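Local atomic coordinates of lipopolysaccharide biosynthesis protein wbpB (Thermus thermophilus, PDB entry 3O9Z), a protein that acts as an NAD-dependent sugar dehydrogenase in the biosynthesis of 2,3-diacetamido-2,3-dideoxy-D-mannuronic acid, probably using 2-oxoglutarate to reoxidise the bound coenzyme. Residues 139-145 / 193-197; 131-135 / 258-262; 151-157 / 220-226; 73-79 / 96-102. All blocks are in the same frame, centred on the assembly; numbering follows the deposited sequence.

Along the chain interaction 4 comes first and closes, inside the NAD-binding Rossmann fold, before the other three open. Interaction 2 follows with the loop after strand 126-128 and spans the longest stretch; interactions 1 and 3 lie within that span and alternate with each other. Their centres are about 12 Å apart, and they touch: helices 136-146 and 186-196 of interaction 1 cover one face of the sheet whose parallel strands 152-160 and 221-228 form interaction 3. Interactions 3 and 4 belong to different sheets, with centres about 34 Å apart. Interactions 2 and 4 both touch NAD, so the coenzyme bridges the two domains, and 2-oxoglutarate lies beside Phe-262 of interaction 2.

Interaction 1 of 4, residues 139-145 / 193-197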
# COMPACT_ATOMS: atom_id res chain seq x y z
N LEU A 139 -10.68 39.67 0.67
CA LEU A 139 -9.81 40.84 0.68
C LEU A 139 -10.63 42.12 0.81
O LEU A 139 -10.23 43.03 1.53
CB LEU A 139 -8.94 40.86 -0.57
CG LEU A 139 -7.73 39.93 -0.63
CD1 LEU A 139 -7.27 39.76 -2.09
CD2 LEU A 139 -6.61 40.46 0.25
N ALA A 140 -11.75 42.20 0.10
CA ALA A 140 -12.63 43.38 0.15
C ALA A 140 -13.20 43.55 1.57
O ALA A 140 -13.22 44.66 2.14
CB ALA A 140 -13.73 43.26 -0.90
N LEU A 141 -13.67 42.45 2.15
CA LEU A 141 -14.15 42.45 3.53
C LEU A 141 -13.11 42.95 4.52
O LEU A 141 -13.42 43.76 5.41
CB LEU A 141 -14.63 41.04 3.91
CG LEU A 141 -15.08 40.82 5.36
CD1 LEU A 141 -16.20 41.81 5.73
CD2 LEU A 141 -15.61 39.38 5.46
N LYS A 142 -11.88 42.47 4.39
CA LYS A 142 -10.82 42.87 5.29
C LYS A 142 -10.57 44.37 5.21
O LYS A 142 -10.34 45.03 6.22
CB LYS A 142 -9.56 42.05 5.04
CG LYS A 142 -8.43 42.47 5.96
CD LYS A 142 -7.17 41.66 5.76
CE LYS A 142 -6.27 41.74 6.98
NZ LYS A 142 -5.46 42.99 6.89
N GLU A 143 -10.65 44.92 4.01
CA GLU A 143 -10.45 46.36 3.87
C GLU A 143 -11.55 47.14 4.58
O GLU A 143 -11.26 48.12 5.28
CB GLU A 143 -10.38 46.74 2.39
CG GLU A 143 -9.08 46.29 1.78
CD GLU A 143 -7.90 46.71 2.64
OE1 GLU A 143 -7.62 47.93 2.67
OE2 GLU A 143 -7.28 45.83 3.29
N ARG A 144 -12.79 46.70 4.41
CA ARG A 144 -13.92 47.39 5.03
C ARG A 144 -13.82 47.33 6.55
O ARG A 144 -14.18 48.30 7.23
CB ARG A 144 -15.26 46.81 4.59
CG ARG A 144 -15.64 47.00 3.12
CD ARG A 144 -17.08 46.61 2.85
NE ARG A 144 -17.42 45.23 3.18
CZ ARG A 144 -17.26 44.20 2.34
NH1 ARG A 144 -16.70 44.40 1.16
NH2 ARG A 144 -17.61 42.98 2.71
N LEU A 145 -13.34 46.21 7.09
CA LEU A 145 -13.20 46.06 8.54
C LEU A 145 -12.13 46.97 9.14
O LEU A 145 -12.27 47.43 10.28
CB LEU A 145 -12.89 44.60 8.89
CG LEU A 145 -14.10 43.68 8.74
CD1 LEU A 145 -13.64 42.22 8.63
CD2 LEU A 145 -15.08 43.86 9.89
N ALA A 193 -8.39 34.42 12.05
CA ALA A 193 -7.16 34.94 12.65
C ALA A 193 -6.64 36.11 11.82
O ALA A 193 -6.16 37.13 12.35
CB ALA A 193 -6.10 33.81 12.81
N TRP A 194 -6.64 35.94 10.50
CA TRP A 194 -6.21 37.00 9.58
C TRP A 194 -7.04 38.28 9.73
O TRP A 194 -6.48 39.39 9.79
CB TRP A 194 -6.32 36.44 8.15
CG TRP A 194 -5.94 37.33 7.03
CD1 TRP A 194 -4.73 37.93 6.82
CD2 TRP A 194 -6.73 37.58 5.86
NE1 TRP A 194 -4.75 38.59 5.61
CE2 TRP A 194 -5.95 38.35 4.98
CE3 TRP A 194 -8.01 37.18 5.45
CZ2 TRP A 194 -6.44 38.80 3.75
CZ3 TRP A 194 -8.49 37.61 4.22
CH2 TRP A 194 -7.70 38.42 3.38
N LEU A 195 -8.36 38.14 9.83
CA LEU A 195 -9.22 39.31 9.99
C LEU A 195 -9.21 39.89 11.41
O LEU A 195 -9.24 41.11 11.55
CB LEU A 195 -10.66 38.95 9.64
CG LEU A 195 -10.91 38.48 8.19
CD1 LEU A 195 -12.37 38.03 8.06
CD2 LEU A 195 -10.61 39.63 7.21
N PHE A 196 -9.16 39.03 12.41
CA PHE A 196 -9.55 39.42 13.77
C PHE A 196 -8.51 39.14 14.84
O PHE A 196 -8.74 39.42 16.03
CB PHE A 196 -10.88 38.79 14.17
CG PHE A 196 -12.02 39.09 13.24
CD1 PHE A 196 -12.41 40.40 13.01
CD2 PHE A 196 -12.71 38.07 12.61
CE1 PHE A 196 -13.49 40.68 12.17
CE2 PHE A 196 -13.77 38.31 11.79
CZ PHE A 196 -14.17 39.63 11.55
N GLY A 197 -7.38 38.57 14.48
CA GLY A 197 -6.34 38.31 15.48
C GLY A 197 -6.40 37.07 16.33
O GLY A 197 -7.00 36.06 15.96
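Lys-142 lies against both Leu-195 and Trp-194, and its chain can be followed atom by atom across the interface of two helices. Its CB meets CD2 of Leu-195 at 3.4 Å, tighter than usual for two carbons, and this marks where the helices press most closely. CG still touches the same methyl, 3.8 Å from Leu-195 CD2. The chain leaves the backbone with CG opposite the backbone N (chi1 179°) and stays extended through CD, which carries CD over one face of the Trp-194 indole. There CD sits 3.9 Å from the centroid of the six-membered ring of Trp-194 and 25° off its normal, a CH-pi contact displaced toward the rim. CE continues over the indole near NE1 and also lies 3.7 Å from Trp-194 O. A bend at the last torsion then leaves NZ above the five-membered ring of Trp-194, but too distant for more than a weak cation-pi attraction. The contact therefore rests mainly on the methylenes. Leu-139 approaches the same indole at its edge, in the ring plane, with CD2 3.9 Å from Trp-194 CZ2. One helical turn beyond Lys-142, CD1 of Leu-145 reaches CE1 of Phe-196 at 3.9 Å, the two side chains meeting at about a right angle. Leu-141, Leu-145 and Leu-195 also rest on strand 245-251, and Phe-196 on Val-154. Helices 136-146 and 186-196 are thus the neighbouring layer laid over one face of a mixed beta sheet, as expected of the C-terminal alpha/beta domain of the Gfo/Idh/MocA oxidoreductases.

Interaction 2 of 4, residues 131-135 / 258-262. With NAD (nicotinamide-adenine-dinucleotide), chain E; AKG (2-oxoglutaric acid), chain F.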
# COMPACT_ATOMS: atom_id res chain seq x y z
N GLN A 131 -5.77 29.80 0.37
CA GLN A 131 -6.33 30.60 -0.71
C GLN A 131 -7.40 31.57 -0.28
O GLN A 131 -7.72 32.46 -1.05
CB GLN A 131 -6.81 29.70 -1.86
CG GLN A 131 -8.12 28.98 -1.62
CD GLN A 131 -7.97 27.51 -1.27
OE1 GLN A 131 -8.81 26.69 -1.70
NE2 GLN A 131 -6.91 27.14 -0.58
N LEU A 132 -8.01 31.39 0.89
CA LEU A 132 -8.98 32.42 1.30
C LEU A 132 -8.34 33.80 1.44
O LEU A 132 -9.01 34.83 1.27
CB LEU A 132 -9.72 32.00 2.57
CG LEU A 132 -10.65 30.80 2.45
CD1 LEU A 132 -11.43 30.63 3.75
CD2 LEU A 132 -11.57 31.00 1.28
N ARG A 133 -7.04 33.84 1.74
CA ARG A 133 -6.37 35.14 1.89
C ARG A 133 -6.17 35.86 0.56
O ARG A 133 -5.77 37.04 0.55
CB ARG A 133 -5.04 35.01 2.62
CG ARG A 133 -5.18 34.47 4.02
CD ARG A 133 -3.86 34.59 4.75
NE ARG A 133 -3.87 34.05 6.10
CZ ARG A 133 -3.11 34.52 7.07
NH1 ARG A 133 -2.29 35.55 6.84
NH2 ARG A 133 -3.13 33.95 8.26
N VAL A 134 -6.41 35.18 -0.56
CA VAL A 134 -6.41 35.86 -1.86
C VAL A 134 -7.80 35.89 -2.50
O VAL A 134 -7.97 36.29 -3.66
CB VAL A 134 -5.32 35.27 -2.81
CG1 VAL A 134 -3.96 35.37 -2.12
CG2 VAL A 134 -5.63 33.79 -3.16
N HIS A 135 -8.82 35.46 -1.77
CA HIS A 135 -10.16 35.53 -2.32
C HIS A 135 -10.63 36.97 -2.41
O HIS A 135 -10.63 37.66 -1.41
CB HIS A 135 -11.11 34.74 -1.42
CG HIS A 135 -12.45 34.48 -2.05
ND1 HIS A 135 -13.32 35.49 -2.38
CD2 HIS A 135 -13.05 33.33 -2.44
CE1 HIS A 135 -14.42 34.97 -2.92
NE2 HIS A 135 -14.27 33.66 -2.96
N PHE A 258 -18.57 32.90 0.18
CA PHE A 258 -17.31 32.93 -0.58
C PHE A 258 -16.95 31.64 -1.31
O PHE A 258 -15.77 31.36 -1.53
CB PHE A 258 -16.13 33.39 0.29
CG PHE A 258 -16.01 32.65 1.59
CD1 PHE A 258 -16.67 33.12 2.73
CD2 PHE A 258 -15.20 31.52 1.69
CE1 PHE A 258 -16.50 32.49 3.96
CE2 PHE A 258 -15.03 30.86 2.92
CZ PHE A 258 -15.69 31.36 4.05
N SER A 259 -17.94 30.86 -1.69
CA SER A 259 -17.68 29.63 -2.43
C SER A 259 -17.26 29.84 -3.88
O SER A 259 -16.49 29.05 -4.45
CB SER A 259 -18.93 28.75 -2.39
OG SER A 259 -19.11 28.21 -1.08
N GLU A 260 -17.72 30.94 -4.46
CA GLU A 260 -17.47 31.12 -5.88
C GLU A 260 -16.00 31.45 -6.07
O GLU A 260 -15.46 32.33 -5.41
CB GLU A 260 -18.37 32.22 -6.41
CG GLU A 260 -19.80 31.72 -6.59
CD GLU A 260 -20.80 32.83 -6.87
OE1 GLU A 260 -21.71 32.60 -7.70
OE2 GLU A 260 -20.68 33.93 -6.28
N GLY A 261 -15.34 30.69 -6.95
CA GLY A 261 -13.90 30.82 -7.13
C GLY A 261 -13.02 30.18 -6.08
O GLY A 261 -11.80 30.26 -6.17
N PHE A 262 -13.61 29.56 -5.06
CA PHE A 262 -12.82 28.83 -4.06
C PHE A 262 -11.77 27.85 -4.62
O PHE A 262 -10.68 27.71 -4.06
CB PHE A 262 -13.77 28.07 -3.11
CG PHE A 262 -13.09 27.41 -1.93
CD1 PHE A 262 -12.76 28.14 -0.80
CD2 PHE A 262 -12.71 26.07 -1.95
CE1 PHE A 262 -12.10 27.55 0.28
CE2 PHE A 262 -12.06 25.47 -0.86
CZ PHE A 262 -11.79 26.19 0.28
PA NAD E . -5.52 12.74 -1.57
O1A NAD E . -6.35 12.84 -2.80
O2A NAD E . -5.73 11.63 -0.53
O5B NAD E . -4.07 12.67 -2.19
C5B NAD E . -3.04 12.48 -1.26
C4B NAD E . -1.78 11.99 -2.02
O4B NAD E . -0.63 11.96 -1.14
C3B NAD E . -2.01 10.52 -2.46
O3B NAD E . -1.83 10.36 -3.88
C2B NAD E . -1.02 9.70 -1.61
O2B NAD E . -0.52 8.52 -2.25
C1B NAD E . 0.10 10.78 -1.50
N9A NAD E . 1.04 10.44 -0.40
C8A NAD E . 0.96 9.65 0.71
N7A NAD E . 2.12 9.64 1.36
C5A NAD E . 3.02 10.37 0.62
C6A NAD E . 4.41 10.72 0.76
N6A NAD E . 5.14 10.22 1.81
N1A NAD E . 4.85 11.50 -0.21
C2A NAD E . 4.22 12.01 -1.26
N3A NAD E . 2.92 11.68 -1.43
C4A NAD E . 2.35 10.91 -0.49
O3 NAD E . -5.60 14.12 -0.78
PN NAD E . -5.77 15.60 -1.27
O1N NAD E . -7.24 15.99 -1.13
O2N NAD E . -5.09 15.79 -2.60
O5D NAD E . -5.09 16.44 -0.10
C5D NAD E . -3.71 16.62 -0.27
C4D NAD E . -3.32 17.81 0.62
O4D NAD E . -3.93 18.96 -0.01
C3D NAD E . -3.81 17.76 2.08
O3D NAD E . -2.82 18.50 2.86
C2D NAD E . -5.08 18.62 2.00
O2D NAD E . -5.37 19.27 3.23
C1D NAD E . -4.82 19.65 0.89
N1N NAD E . -6.04 20.12 0.23
C2N NAD E . -6.23 21.41 0.06
C3N NAD E . -7.32 21.97 -0.56
C7N NAD E . -7.39 23.44 -0.59
O7N NAD E . -6.37 24.15 -0.49
N7N NAD E . -8.60 23.92 -0.85
C4N NAD E . -8.29 21.08 -1.07
C5N NAD E . -8.01 19.72 -0.95
C6N NAD E . -6.88 19.22 -0.32
C1 AKG F . -9.97 19.99 1.75
O1 AKG F . -10.85 19.21 1.31
O2 AKG F . -8.94 19.56 2.29
C2 AKG F . -10.03 21.42 1.56
O5 AKG F . -9.12 22.11 2.02
C3 AKG F . -11.20 22.05 0.85
C4 AKG F . -12.21 22.48 1.91
C5 AKG F . -13.52 22.98 1.33
O3 AKG F . -14.08 22.32 0.44
O4 AKG F . -14.01 24.03 1.75
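Gln-131 and Phe-262 meet beside the nicotinamide, where a 3-10 segment in the loop after strand 126-128 of the Rossmann fold faces a type II beta turn from Ser-259 to Phe-262. Gln-131 pairs with the carboxamide of NAD through two nearly straight bonds: OE1 accepts from NAD N7N at 2.9 Å, and NE2 donates to NAD O7N at 3.0 Å. Its CG lies between the backbone N and carbonyl carbon (chi1 76°), and chi2 bends the chain toward the carboxamide. This fixes the rotation of both amides. OE1 also lies over one face of the Phe-262 ring, 3.6 Å from CE2, while Phe-262 CZ comes within 3.4 Å of AKG O4. Leu-132 meets the Phe-262 ring edge, CD2 to CE1 at 3.6 Å, and its methyls also touch the Phe-258 ring. Replacing Phe-262 by an alanine would probably open a gap between Gln-131, Leu-132 and 2-oxoglutarate and leave Arg-247 without its cation-pi partner. Just after the 3-10 segment, His-135 at the N-cap of helix 136-146 caps Ser-137 N with ND1. One face of its imidazole receives Phe-258 CB in a CH-pi contact, and NE2 donates a weak, bent hydrogen bond (133°) to Glu-260 O at 3.0 Å.

Interaction 3 of 4, residues 151-157 / 220-226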
# COMPACT_ATOMS: atom_id res chain seq x y z
N ALA A 151 -14.76 45.55 18.38
CA ALA A 151 -14.89 44.18 17.91
C ALA A 151 -16.21 43.94 17.22
O ALA A 151 -17.20 44.63 17.49
CB ALA A 151 -14.70 43.26 19.07
N LYS A 152 -16.26 42.93 16.35
CA LYS A 152 -17.47 42.62 15.60
C LYS A 152 -18.07 41.29 16.07
O LYS A 152 -17.37 40.45 16.64
CB LYS A 152 -17.14 42.53 14.11
CG LYS A 152 -16.79 43.93 13.47
CD LYS A 152 -17.57 45.09 14.09
CE LYS A 152 -17.09 46.43 13.52
NZ LYS A 152 -17.90 47.60 14.01
N ASP A 153 -19.37 41.13 15.90
CA ASP A 153 -20.03 39.85 16.18
C ASP A 153 -20.20 39.14 14.85
O ASP A 153 -20.67 39.71 13.87
CB ASP A 153 -21.38 40.11 16.83
CG ASP A 153 -21.21 40.52 18.27
OD1 ASP A 153 -20.73 39.68 19.07
OD2 ASP A 153 -21.40 41.72 18.57
N VAL A 154 -19.74 37.89 14.81
CA VAL A 154 -19.56 37.18 13.54
C VAL A 154 -20.20 35.81 13.65
O VAL A 154 -20.07 35.14 14.69
CB VAL A 154 -18.06 36.98 13.27
CG1 VAL A 154 -17.88 36.14 11.97
CG2 VAL A 154 -17.32 38.31 13.13
N VAL A 155 -20.88 35.38 12.59
CA VAL A 155 -21.36 34.01 12.50
C VAL A 155 -20.67 33.41 11.30
O VAL A 155 -20.78 33.92 10.18
CB VAL A 155 -22.89 33.96 12.31
CG1 VAL A 155 -23.33 32.52 12.11
CG2 VAL A 155 -23.58 34.55 13.54
N LEU A 156 -19.93 32.33 11.51
CA LEU A 156 -19.17 31.66 10.44
C LEU A 156 -19.82 30.31 10.26
O LEU A 156 -19.95 29.53 11.22
CB LEU A 156 -17.73 31.40 10.93
CG LEU A 156 -16.68 31.04 9.89
CD1 LEU A 156 -16.92 29.67 9.26
CD2 LEU A 156 -16.50 32.15 8.83
N THR A 157 -20.29 30.02 9.04
CA THR A 157 -20.91 28.74 8.73
C THR A 157 -20.19 28.13 7.55
O THR A 157 -19.96 28.81 6.54
CB THR A 157 -22.38 28.98 8.33
OG1 THR A 157 -23.02 29.72 9.37
CG2 THR A 157 -23.12 27.63 8.19
N GLY A 220 -10.40 40.88 17.74
CA GLY A 220 -11.27 41.77 16.97
C GLY A 220 -12.69 41.28 16.75
O GLY A 220 -13.43 41.88 15.98
N ALA A 221 -13.08 40.16 17.36
CA ALA A 221 -14.42 39.62 17.11
C ALA A 221 -14.84 38.58 18.11
O ALA A 221 -14.01 37.85 18.65
CB ALA A 221 -14.49 38.95 15.72
N ARG A 222 -16.15 38.43 18.27
CA ARG A 222 -16.73 37.26 18.94
C ARG A 222 -17.36 36.44 17.84
O ARG A 222 -18.13 36.95 17.04
CB ARG A 222 -17.82 37.72 19.92
CG ARG A 222 -17.22 38.55 21.07
CD ARG A 222 -18.35 39.26 21.89
NE ARG A 222 -19.00 40.32 21.11
CZ ARG A 222 -18.53 41.57 21.08
NH1 ARG A 222 -19.19 42.47 20.37
NH2 ARG A 222 -17.45 41.93 21.76
N VAL A 223 -17.03 35.15 17.74
CA VAL A 223 -17.43 34.36 16.58
C VAL A 223 -18.16 33.11 16.98
O VAL A 223 -17.65 32.34 17.78
CB VAL A 223 -16.18 33.91 15.76
CG1 VAL A 223 -16.59 33.23 14.42
CG2 VAL A 223 -15.26 35.12 15.50
N ARG A 224 -19.36 32.88 16.46
CA ARG A 224 -20.04 31.58 16.63
C ARG A 224 -19.78 30.84 15.33
O ARG A 224 -20.03 31.40 14.25
CB ARG A 224 -21.54 31.78 16.84
CG ARG A 224 -21.82 32.53 18.15
CD ARG A 224 -23.31 32.74 18.33
NE ARG A 224 -23.81 33.81 17.48
CZ ARG A 224 -25.10 33.96 17.19
NH1 ARG A 224 -25.53 34.98 16.43
NH2 ARG A 224 -25.95 33.01 17.58
N TRP A 225 -19.27 29.60 15.39
CA TRP A 225 -18.89 28.87 14.18
C TRP A 225 -19.51 27.50 14.11
O TRP A 225 -19.78 26.86 15.12
CB TRP A 225 -17.36 28.84 14.02
CG TRP A 225 -16.60 28.20 15.17
CD1 TRP A 225 -16.04 28.86 16.26
CD2 TRP A 225 -16.32 26.83 15.35
NE1 TRP A 225 -15.42 27.95 17.09
CE2 TRP A 225 -15.56 26.70 16.54
CE3 TRP A 225 -16.56 25.68 14.57
CZ2 TRP A 225 -15.09 25.49 17.03
CZ3 TRP A 225 -16.08 24.47 15.08
CH2 TRP A 225 -15.37 24.37 16.28
N PHE A 226 -19.75 27.04 12.88
CA PHE A 226 -20.30 25.74 12.59
C PHE A 226 -19.61 25.21 11.36
O PHE A 226 -19.52 25.93 10.35
CB PHE A 226 -21.81 25.86 12.37
CG PHE A 226 -22.48 24.56 12.07
CD1 PHE A 226 -23.11 23.86 13.09
CD2 PHE A 226 -22.49 24.04 10.77
CE1 PHE A 226 -23.74 22.65 12.83
CE2 PHE A 226 -23.12 22.82 10.50
CZ PHE A 226 -23.71 22.11 11.55
O HOH W 1 -18.94 44.97 19.43
O HOH W 2 -21.84 35.86 16.77
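The guanidinium of Arg-222 is held at its edge by the carboxylate of Asp-153 and a water. It grips the acid side-on with two nitrogens, one for each oxygen. NE donates to Asp-153 OD1 at 2.8 Å, tilted somewhat from the guanidinium plane, and NH1 donates to Asp-153 OD2 at 2.9 Å, nearly in that plane. The two flat groups are not coplanar, their planes standing 49° apart, yet both oxygens are met on their syn sides. The water, also in the guanidinium plane, links NH1 to Ala-151 O. A bend at chi3 of Arg-222 (-70°) turns the guanidinium over toward Asp-153 on the adjacent strand. The Arg-224 guanidinium likewise has a water in plane at its edge, bridging NE to Val-154 O; its NH2 is bonded to Arg-307 O, and its NH1 lies 3.5 Å from Val-155 CG2. Trp-225 and Phe-226 turn their rings to opposite faces of the sheet, where Phe-189 and Phe-310 respectively meet them edge-to-face.

Between the strands six backbone hydrogen bonds alternate in direction, from Lys-152 N to Gly-220 O through Phe-226 N to Leu-156 O. Val-154 and Val-223 lie side by side and point the same way, CG1 to CG1 at 4.0 Å, on the face covered by helix 186-196. The arginines, Asp-153 and Val-155 occupy the other face, where His-308 and Pro-309 also pack. With strand axes 4.7 Å apart and 19° between their directions, this is the parallel pair at the centre of the mixed sheet in the C-terminal alpha/beta domain of the Gfo/Idh/MocA family.

Interaction 4 of 4, residues 73-79 / 96-102; sequences VDYLSIA and GANALSE. With NAD (nicotinamide-adenine-dinucleotide), chain E.
Strands 75-78 and 98-101 run parallel, their axes 4.5 Å apart and directions 18° from each other, and five alternating backbone bonds, from Asn-98 N to Asp-74 O through Glu-102 N to Ile-78 O, join the two segments. They are the neighbouring strands of a beta-alpha-beta unit in the Rossmann fold, connected through helix 85-94, which a Schellman motif at Gly-96 ends. Tyr-75 and Asn-98 form a cross-strand pair on one face of the sheet. Asn-98 CB stands over one face of the phenol, 3.7 Å from the centroid of the Tyr-75 ring, in a CH-pi contact. With CG anti to the carbonyl carbon (chi1 -77°), the amide stays beside the phenol, almost perpendicular to it (85°), and ND2 makes a weak hydrogen bond to Tyr-75 OH at 3.3 Å; OD1 is held by Arg-125 N. Tyr-75 also touches Leu-100, CD1 to CB at 4.2 Å, and both lean on helix 266-274. With an alanine in place of Tyr-75, Asn-98 CB would probably lose its ring partner and ND2 this hydroxyl, and a gap would open against that helix. On the other face, Ile-78 packs on Ala-99, CD1 to CB at 4.3 Å, and its CG2 meets Ser-101 OG. At the C-terminal ends the pair reaches the coenzyme. His-19 and His-266 hold OE2 of Glu-102, a residue of the NAD site, while Glu-102 CG lies 3.3 Å from NAD O4D.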
# COMPACT_ATOMS: atom_id res chain seq x y z
N VAL A 73 16.60 21.95 -6.70
CA VAL A 73 15.31 22.61 -6.76
C VAL A 73 15.30 23.86 -5.83
O VAL A 73 15.93 23.88 -4.76
CB VAL A 73 14.07 21.67 -6.49
CG1 VAL A 73 14.00 20.65 -7.63
CG2 VAL A 73 14.17 20.99 -5.12
N ASP A 74 14.48 24.79 -6.27
CA ASP A 74 14.20 26.02 -5.48
C ASP A 74 13.11 25.80 -4.42
O ASP A 74 13.21 26.34 -3.31
CB ASP A 74 13.75 27.10 -6.45
CG ASP A 74 14.86 27.47 -7.43
OD1 ASP A 74 16.00 27.71 -6.97
OD2 ASP A 74 14.56 27.51 -8.64
N TYR A 75 12.12 24.95 -4.74
CA TYR A 75 10.93 24.80 -3.92
C TYR A 75 10.49 23.32 -3.93
O TYR A 75 10.50 22.65 -4.99
CB TYR A 75 9.77 25.59 -4.52
CG TYR A 75 9.66 26.97 -3.91
CD1 TYR A 75 8.87 27.18 -2.78
CD2 TYR A 75 10.42 28.01 -4.40
CE1 TYR A 75 8.78 28.43 -2.20
CE2 TYR A 75 10.35 29.26 -3.81
CZ TYR A 75 9.54 29.45 -2.72
OH TYR A 75 9.46 30.69 -2.12
N LEU A 76 10.14 22.85 -2.75
CA LEU A 76 9.35 21.61 -2.65
C LEU A 76 7.90 22.04 -2.44
O LEU A 76 7.60 22.58 -1.37
CB LEU A 76 9.88 20.74 -1.52
CG LEU A 76 9.18 19.38 -1.47
CD1 LEU A 76 9.46 18.57 -2.76
CD2 LEU A 76 9.66 18.67 -0.27
N SER A 77 7.00 21.76 -3.39
CA SER A 77 5.56 21.88 -3.16
C SER A 77 5.02 20.59 -2.54
O SER A 77 5.37 19.49 -2.97
CB SER A 77 4.81 22.14 -4.45
OG SER A 77 5.12 23.40 -5.06
N ILE A 78 4.15 20.73 -1.56
CA ILE A 78 3.80 19.60 -0.71
C ILE A 78 2.28 19.45 -0.70
O ILE A 78 1.55 20.26 -0.14
CB ILE A 78 4.36 19.75 0.74
CG1 ILE A 78 5.90 19.68 0.67
CG2 ILE A 78 3.82 18.75 1.72
CD1 ILE A 78 6.59 20.19 1.97
N ALA A 79 1.82 18.37 -1.33
CA ALA A 79 0.37 18.05 -1.41
C ALA A 79 0.10 16.66 -0.84
O ALA A 79 -0.85 15.98 -1.29
CB ALA A 79 -0.11 18.20 -2.83
N GLY A 96 18.17 22.19 1.11
CA GLY A 96 18.45 23.52 0.60
C GLY A 96 17.41 24.10 -0.32
O GLY A 96 17.69 24.98 -1.12
N ALA A 97 16.14 23.80 -0.07
CA ALA A 97 15.02 24.33 -0.84
C ALA A 97 14.01 24.96 0.16
O ALA A 97 13.99 24.61 1.35
CB ALA A 97 14.27 23.19 -1.59
N ASN A 98 13.23 25.87 -0.39
CA ASN A 98 12.09 26.44 0.36
C ASN A 98 10.97 25.42 0.22
O ASN A 98 11.07 24.46 -0.57
CB ASN A 98 11.65 27.78 -0.26
CG ASN A 98 12.60 28.96 0.12
OD1 ASN A 98 13.49 28.90 0.94
ND2 ASN A 98 12.28 30.08 -0.44
N ALA A 99 9.92 25.62 1.00
CA ALA A 99 8.75 24.73 0.98
C ALA A 99 7.51 25.53 0.72
O ALA A 99 7.34 26.65 1.27
CB ALA A 99 8.65 23.99 2.29
N LEU A 100 6.59 24.96 -0.04
CA LEU A 100 5.28 25.53 -0.19
C LEU A 100 4.31 24.40 0.07
O LEU A 100 4.08 23.56 -0.81
CB LEU A 100 5.01 26.13 -1.56
CG LEU A 100 3.59 26.68 -1.84
CD1 LEU A 100 3.03 27.53 -0.65
CD2 LEU A 100 3.43 27.40 -3.17
N SER A 101 3.73 24.42 1.25
CA SER A 101 2.91 23.30 1.68
C SER A 101 1.43 23.63 1.61
O SER A 101 1.00 24.74 1.91
CB SER A 101 3.24 22.97 3.12
OG SER A 101 2.52 21.86 3.61
N GLU A 102 0.64 22.64 1.19
CA GLU A 102 -0.80 22.74 1.40
C GLU A 102 -1.13 23.04 2.85
O GLU A 102 -0.38 22.70 3.77
CB GLU A 102 -1.50 21.46 0.93
CG GLU A 102 -1.86 21.49 -0.55
CD GLU A 102 -2.92 22.51 -0.90
OE1 GLU A 102 -3.54 23.06 0.09
OE2 GLU A 102 -3.21 22.74 -2.09
PA NAD E . -5.52 12.74 -1.57
O1A NAD E . -6.35 12.84 -2.80
O2A NAD E . -5.73 11.63 -0.53
O5B NAD E . -4.07 12.67 -2.19
C5B NAD E . -3.04 12.48 -1.26
C4B NAD E . -1.78 11.99 -2.02
O4B NAD E . -0.63 11.96 -1.14
C3B NAD E . -2.01 10.52 -2.46
O3B NAD E . -1.83 10.36 -3.88
C2B NAD E . -1.02 9.70 -1.61
O2B NAD E . -0.52 8.52 -2.25
C1B NAD E . 0.10 10.78 -1.50
N9A NAD E . 1.04 10.44 -0.40
C8A NAD E . 0.96 9.65 0.71
N7A NAD E . 2.12 9.64 1.36
C5A NAD E . 3.02 10.37 0.62
C6A NAD E . 4.41 10.72 0.76
N6A NAD E . 5.14 10.22 1.81
N1A NAD E . 4.85 11.50 -0.21
C2A NAD E . 4.22 12.01 -1.26
N3A NAD E . 2.92 11.68 -1.43
C4A NAD E . 2.35 10.91 -0.49
O3 NAD E . -5.60 14.12 -0.78
PN NAD E . -5.77 15.60 -1.27
O1N NAD E . -7.24 15.99 -1.13
O2N NAD E . -5.09 15.79 -2.60
O5D NAD E . -5.09 16.44 -0.10
C5D NAD E . -3.71 16.62 -0.27
C4D NAD E . -3.32 17.81 0.62
O4D NAD E . -3.93 18.96 -0.01
C3D NAD E . -3.81 17.76 2.08
O3D NAD E . -2.82 18.50 2.86
C2D NAD E . -5.08 18.62 2.00
O2D NAD E . -5.37 19.27 3.23
C1D NAD E . -4.82 19.65 0.89
N1N NAD E . -6.04 20.12 0.23
C2N NAD E . -6.23 21.41 0.06
C3N NAD E . -7.32 21.97 -0.56
C7N NAD E . -7.39 23.44 -0.59
O7N NAD E . -6.37 24.15 -0.49
N7N NAD E . -8.60 23.92 -0.85
C4N NAD E . -8.29 21.08 -1.07
C5N NAD E . -8.01 19.72 -0.95
C6N NAD E . -6.88 19.22 -0.32